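Long-range contact in hypothetical protein aq_1665 (Aquifex aeolicus, PDB 1XM7), which is of unknown function but probably acts as a hydrolase of the calcineurin-like phosphoesterase family: residues Val148-Glu153 with Val171-Tyr176. Sequence-based numbering, arbitrary orientation.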
loop_
_atom_site.group_PDB
_atom_site.type_symbol
_atom_site.label_atom_id
_atom_site.label_comp_id
_atom_site.label_asym_id
_atom_site.label_seq_id
_atom_site.Cartn_x
_atom_site.Cartn_y
_atom_site.Cartn_z
ATOM N N VAL A 148 4.006 -7.477 2.947
ATOM C CA VAL A 148 3.752 -8.867 3.358
ATOM C C VAL A 148 2.496 -9.465 2.725
ATOM O O VAL A 148 1.376 -9.049 3.025
ATOM C CB VAL A 148 3.626 -8.997 4.886
ATOM C CG1 VAL A 148 3.575 -10.472 5.267
ATOM C CG2 VAL A 148 4.802 -8.302 5.566
ATOM N N HIS A 149 2.688 -10.457 1.864
ATOM C CA HIS A 149 1.575 -11.091 1.170
ATOM C C HIS A 149 0.770 -12.060 2.005
ATOM O O HIS A 149 1.154 -12.444 3.106
ATOM C CB HIS A 149 2.064 -11.819 -0.083
ATOM C CG HIS A 149 2.816 -10.941 -1.034
ATOM N ND1 HIS A 149 2.376 -9.685 -1.394
ATOM C CD2 HIS A 149 3.981 -11.133 -1.695
ATOM C CE1 HIS A 149 3.240 -9.142 -2.232
ATOM N NE2 HIS A 149 4.223 -10.000 -2.432
ATOM N N TRP A 150 -0.361 -12.452 1.445
ATOM C CA TRP A 150 -1.253 -13.380 2.094
ATOM C C TRP A 150 -0.568 -14.727 2.261
ATOM O O TRP A 150 0.200 -15.156 1.402
ATOM C CB TRP A 150 -2.519 -13.554 1.249
ATOM C CG TRP A 150 -3.486 -14.547 1.823
ATOM C CD1 TRP A 150 -4.524 -14.288 2.684
ATOM C CD2 TRP A 150 -3.443 -15.973 1.666
ATOM N NE1 TRP A 150 -5.119 -15.468 3.075
ATOM C CE2 TRP A 150 -4.475 -16.516 2.467
ATOM C CE3 TRP A 150 -2.623 -16.847 0.934
ATOM C CZ2 TRP A 150 -4.709 -17.896 2.554
ATOM C CZ3 TRP A 150 -2.855 -18.218 1.025
ATOM C CH2 TRP A 150 -3.889 -18.728 1.830
ATOM N N ASN A 151 -0.839 -15.381 3.384
ATOM C CA ASN A 151 -0.311 -16.708 3.668
ATOM C C ASN A 151 -1.459 -17.397 4.376
ATOM O O ASN A 151 -2.353 -16.734 4.902
ATOM C CB ASN A 151 0.940 -16.644 4.554
ATOM C CG ASN A 151 0.696 -15.944 5.871
ATOM O OD1 ASN A 151 1.451 -15.051 6.267
ATOM N ND2 ASN A 151 -0.358 -16.351 6.566
ATOM N N ARG A 152 -1.441 -18.722 4.389
ATOM C CA ARG A 152 -2.517 -19.486 5.007
ATOM C C ARG A 152 -2.614 -19.429 6.536
ATOM O O ARG A 152 -3.405 -20.165 7.121
ATOM C CB ARG A 152 -2.438 -20.947 4.549
ATOM C CG ARG A 152 -1.453 -21.179 3.408
ATOM C CD ARG A 152 -0.023 -21.172 3.934
ATOM N NE ARG A 152 0.991 -21.195 2.879
ATOM C CZ ARG A 152 2.239 -21.635 3.054
ATOM N NH1 ARG A 152 2.626 -22.095 4.244
ATOM N NH2 ARG A 152 3.106 -21.614 2.042
ATOM N N GLU A 153 -1.833 -18.561 7.183
ATOM C CA GLU A 153 -1.881 -18.450 8.645
ATOM C C GLU A 153 -2.199 -17.057 9.203
ATOM O O GLU A 153 -3.232 -16.870 9.833
ATOM C CB GLU A 153 -0.574 -18.943 9.268
ATOM C CG GLU A 153 0.530 -19.255 8.278
ATOM C CD GLU A 153 0.263 -20.519 7.486
ATOM O OE1 GLU A 153 1.133 -20.917 6.679
ATOM O OE2 GLU A 153 -0.819 -21.116 7.673
ATOM N N VAL A 171 -3.302 -5.576 -0.878
ATOM C CA VAL A 171 -4.570 -6.043 -1.435
ATOM C C VAL A 171 -4.913 -7.474 -1.054
ATOM O O VAL A 171 -6.055 -7.770 -0.723
ATOM C CB VAL A 171 -4.581 -5.937 -2.976
ATOM C CG1 VAL A 171 -4.592 -4.483 -3.393
ATOM C CG2 VAL A 171 -3.371 -6.648 -3.561
ATOM N N GLU A 172 -3.921 -8.357 -1.091
ATOM C CA GLU A 172 -4.131 -9.764 -0.766
ATOM C C GLU A 172 -4.723 -10.028 0.623
ATOM O O GLU A 172 -5.289 -11.093 0.869
ATOM C CB GLU A 172 -2.821 -10.543 -0.908
ATOM C CG GLU A 172 -2.270 -10.588 -2.317
ATOM C CD GLU A 172 -1.151 -11.597 -2.463
ATOM O OE1 GLU A 172 -0.566 -11.687 -3.554
ATOM O OE2 GLU A 172 -0.853 -12.310 -1.488
ATOM N N TRP A 173 -4.591 -9.069 1.530
ATOM C CA TRP A 173 -5.123 -9.248 2.875
ATOM C C TRP A 173 -6.467 -8.586 3.069
ATOM O O TRP A 173 -7.183 -8.907 4.018
ATOM C CB TRP A 173 -4.170 -8.677 3.920
ATOM C CG TRP A 173 -2.956 -9.502 4.152
ATOM C CD1 TRP A 173 -1.675 -9.189 3.809
ATOM C CD2 TRP A 173 -2.900 -10.782 4.800
ATOM N NE1 TRP A 173 -0.823 -10.190 4.204
ATOM C CE2 TRP A 173 -1.546 -11.181 4.816
ATOM C CE3 TRP A 173 -3.862 -11.628 5.368
ATOM C CZ2 TRP A 173 -1.127 -12.395 5.381
ATOM C CZ3 TRP A 173 -3.446 -12.833 5.928
ATOM C CH2 TRP A 173 -2.089 -13.203 5.928
ATOM N N ASN A 174 -6.817 -7.662 2.182
ATOM C CA ASN A 174 -8.078 -6.954 2.329
ATOM C C ASN A 174 -9.058 -7.172 1.191
ATOM O O ASN A 174 -9.876 -6.310 0.898
ATOM C CB ASN A 174 -7.811 -5.460 2.522
ATOM C CG ASN A 174 -6.624 -5.203 3.431
ATOM O OD1 ASN A 174 -5.512 -4.968 2.964
ATOM N ND2 ASN A 174 -6.847 -5.276 4.734
ATOM N N ASP A 175 -8.972 -8.339 0.563
ATOM C CA ASP A 175 -9.870 -8.697 -0.528
ATOM C C ASP A 175 -9.851 -7.640 -1.639
ATOM O O ASP A 175 -10.891 -7.237 -2.161
ATOM C CB ASP A 175 -11.297 -8.900 0.028
ATOM C CG ASP A 175 -12.176 -9.766 -0.885
ATOM O OD1 ASP A 175 -11.655 -10.744 -1.477
ATOM O OD2 ASP A 175 -13.395 -9.486 -0.999
ATOM N N TYR A 176 -8.647 -7.193 -1.985
ATOM C CA TYR A 176 -8.437 -6.201 -3.038
ATOM C C TYR A 176 -9.265 -4.925 -2.909
ATOM O O TYR A 176 -9.815 -4.427 -3.888
ATOM C CB TYR A 176 -8.662 -6.855 -4.409
ATOM C CG TYR A 176 -7.797 -8.082 -4.602
ATOM C CD1 TYR A 176 -8.117 -9.288 -3.980
ATOM C CD2 TYR A 176 -6.605 -8.013 -5.325
ATOM C CE1 TYR A 176 -7.268 -10.386 -4.069
ATOM C CE2 TYR A 176 -5.747 -9.107 -5.416
ATOM C CZ TYR A 176 -6.084 -10.286 -4.785
ATOM O OH TYR A 176 -5.232 -11.363 -4.861
HETATM O O HOH W 1 0.248 -14.793 -1.256
#
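The indole of W173 and the carboxylate of E172, side chains from the short 3-10 turn 171-173, hold the loop 148-153 by its backbone. The tight part lies around W173. Its CG stands anti to the carbonyl carbon (chi1 -74°), carrying the indole along the loop, where W173 NE1 donates in the ring plane to V148 O at 2.7 Å; the bond is bent, and it reaches the oxygen from above the carbonyl plane. W150 CA sits over one face of the W173 six-membered ring, 3.8 Å from its centroid, a CH-pi contact; W150 CD1 touches W173 CZ3 at 3.7 Å. Tryptophan suits this place because it unites a broad apolar face with one N-H; an alanine here would probably loosen the loop, losing both that bond and the surface under W150. Alongside, the extended chain of E172 brings OE2, through its anti lone pair, to W150 N at 3.0 Å. Glutamate suits because its second oxygen, OE1, can salt-bridge R25 while OE2 also takes a water shared with W150 O. By contrast, R152 and the poorly ordered E153 are exposed and make no contact with 171-176. H149, whose ND1 is hydrogen-bonded to N170 OD1, ends the Gly-His-X-His sequence typical of calcineurin-like phosphoesterases, whose histidines in relatives bind the active-site metals; the contact is consistent with fixing that loop here.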